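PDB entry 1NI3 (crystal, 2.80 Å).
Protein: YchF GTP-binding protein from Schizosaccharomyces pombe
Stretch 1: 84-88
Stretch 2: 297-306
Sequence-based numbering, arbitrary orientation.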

# COMPACT_ATOMS: atom_id res chain seq x y z
N PRO A 84 3.82 -14.16 -9.95
CA PRO A 84 2.73 -13.34 -9.44
C PRO A 84 3.16 -11.90 -9.31
O PRO A 84 4.32 -11.57 -9.54
CB PRO A 84 2.45 -13.96 -8.08
CG PRO A 84 3.82 -14.36 -7.64
CD PRO A 84 4.36 -15.02 -8.88
N ALA A 85 2.23 -11.04 -8.95
CA ALA A 85 2.53 -9.63 -8.77
C ALA A 85 3.17 -9.54 -7.39
O ALA A 85 3.18 -10.53 -6.65
CB ALA A 85 1.26 -8.81 -8.81
N PHE A 86 3.70 -8.38 -7.03
CA PHE A 86 4.31 -8.25 -5.72
C PHE A 86 4.09 -6.92 -5.04
O PHE A 86 4.19 -5.87 -5.68
CB PHE A 86 5.80 -8.54 -5.80
CG PHE A 86 6.12 -9.97 -6.06
CD1 PHE A 86 6.39 -10.42 -7.35
CD2 PHE A 86 6.12 -10.90 -5.03
CE1 PHE A 86 6.65 -11.78 -7.60
CE2 PHE A 86 6.38 -12.26 -5.27
CZ PHE A 86 6.65 -12.69 -6.56
N LEU A 87 3.75 -6.98 -3.75
CA LEU A 87 3.58 -5.77 -2.92
C LEU A 87 4.82 -5.70 -2.04
O LEU A 87 5.14 -6.65 -1.31
CB LEU A 87 2.35 -5.84 -2.00
CG LEU A 87 2.32 -4.69 -0.97
CD1 LEU A 87 2.10 -3.38 -1.69
CD2 LEU A 87 1.23 -4.91 0.06
N THR A 88 5.53 -4.58 -2.11
CA THR A 88 6.72 -4.38 -1.31
C THR A 88 6.31 -3.93 0.10
O THR A 88 5.46 -3.05 0.28
CB THR A 88 7.63 -3.34 -1.97
OG1 THR A 88 7.99 -3.80 -3.28
CG2 THR A 88 8.90 -3.13 -1.16
N ILE A 297 -4.94 -8.35 3.92
CA ILE A 297 -4.01 -7.25 4.16
C ILE A 297 -3.29 -6.84 2.88
O ILE A 297 -3.44 -5.70 2.42
CB ILE A 297 -2.98 -7.63 5.23
CG1 ILE A 297 -3.65 -7.73 6.61
CG2 ILE A 297 -1.85 -6.59 5.28
CD1 ILE A 297 -2.78 -8.25 7.70
N ILE A 298 -2.52 -7.75 2.29
CA ILE A 298 -1.80 -7.42 1.07
C ILE A 298 -2.66 -6.79 -0.02
O ILE A 298 -2.27 -5.78 -0.62
CB ILE A 298 -1.06 -8.66 0.49
CG1 ILE A 298 0.26 -8.86 1.24
CG2 ILE A 298 -0.74 -8.46 -0.99
CD1 ILE A 298 0.07 -9.29 2.65
N VAL A 299 -3.82 -7.36 -0.28
CA VAL A 299 -4.66 -6.79 -1.32
C VAL A 299 -4.96 -5.35 -0.97
O VAL A 299 -4.78 -4.44 -1.79
CB VAL A 299 -5.98 -7.51 -1.46
CG1 VAL A 299 -6.87 -6.75 -2.41
CG2 VAL A 299 -5.75 -8.92 -1.97
N THR A 300 -5.43 -5.12 0.26
CA THR A 300 -5.75 -3.77 0.68
C THR A 300 -4.57 -2.82 0.43
O THR A 300 -4.77 -1.67 0.02
CB THR A 300 -6.10 -3.72 2.16
OG1 THR A 300 -7.06 -4.74 2.47
CG2 THR A 300 -6.67 -2.36 2.53
N GLY A 301 -3.36 -3.32 0.66
CA GLY A 301 -2.18 -2.51 0.44
C GLY A 301 -2.00 -2.23 -1.04
O GLY A 301 -1.95 -1.07 -1.47
N TYR A 302 -1.90 -3.31 -1.81
CA TYR A 302 -1.75 -3.21 -3.25
C TYR A 302 -2.76 -2.22 -3.82
O TYR A 302 -2.41 -1.38 -4.65
CB TYR A 302 -1.96 -4.57 -3.88
CG TYR A 302 -1.54 -4.64 -5.33
CD1 TYR A 302 -0.23 -4.91 -5.68
CD2 TYR A 302 -2.47 -4.50 -6.34
CE1 TYR A 302 0.15 -5.05 -7.00
CE2 TYR A 302 -2.11 -4.62 -7.67
CZ TYR A 302 -0.80 -4.91 -8.00
OH TYR A 302 -0.45 -5.09 -9.31
N ASN A 303 -4.01 -2.31 -3.37
CA ASN A 303 -5.05 -1.42 -3.86
C ASN A 303 -4.90 0.03 -3.42
O ASN A 303 -5.02 0.95 -4.23
CB ASN A 303 -6.44 -1.92 -3.45
CG ASN A 303 -6.90 -3.11 -4.28
OD1 ASN A 303 -6.61 -3.20 -5.47
ND2 ASN A 303 -7.65 -4.01 -3.65
N ALA A 304 -4.66 0.23 -2.12
CA ALA A 304 -4.49 1.57 -1.54
C ALA A 304 -3.49 2.39 -2.33
O ALA A 304 -3.60 3.60 -2.43
CB ALA A 304 -4.02 1.45 -0.10
N LEU A 305 -2.50 1.69 -2.88
CA LEU A 305 -1.47 2.33 -3.67
C LEU A 305 -1.94 2.62 -5.10
O LEU A 305 -1.14 3.03 -5.94
CB LEU A 305 -0.22 1.44 -3.70
CG LEU A 305 0.58 1.32 -2.40
CD1 LEU A 305 1.59 0.20 -2.55
CD2 LEU A 305 1.28 2.65 -2.09
N ASN A 306 -3.23 2.41 -5.37
CA ASN A 306 -3.79 2.62 -6.70
C ASN A 306 -3.12 1.77 -7.77
O ASN A 306 -2.79 2.25 -8.86
CB ASN A 306 -3.71 4.09 -7.12
CG ASN A 306 -4.91 4.90 -6.66
OD1 ASN A 306 -6.05 4.46 -6.77
ND2 ASN A 306 -4.65 6.11 -6.16

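The strand that includes Phe86 to Thr88 crosses the helix 297-304 almost at right angles: their axes make an angle of 85° and approach to 8.8 Å. With the backbones so steeply crossed, contact is concentrated near one point, where the CA atoms of Leu87 and Tyr302 lie 5.9 Å apart. No hydrogen bond links the stretches; the 260 Å² buried between them reflects mainly apolar packing.

Leu87 contributes most, with 110 Å² covered. Its CA-to-CB bond points toward the helix, and its side chain (chi1 t, chi2 p) brings CD2 to 3.7 Å from Ile298 O and 4.2 Å from Gly301 CA. Ile298 O already accepts a hydrogen bond from Tyr302 N (2.8 Å), so the methyl rests against a carbonyl whose helical hydrogen bond is made. Gly301 leaves the necessary space: an ideal CB there would fall 2.9 Å from Leu87 CD2, a clash. Leu87 CB also meets Ile298 CG2 at 4.2 Å, while Leu87 CD1 reaches Leu305 CD1 at 3.7 Å, just beyond the helix.

Tyr302, with 57 Å² covered, extends the contact to Ala85, whose CB lies 4.3 Å from Tyr302 CE1. Phe86 O approaches the ring edge, 4.3 Å from Tyr302 CE1, whereas the Phe86 side chain sets off away from the helix. Tyr302 OH is hydrogen-bonded elsewhere in the structure.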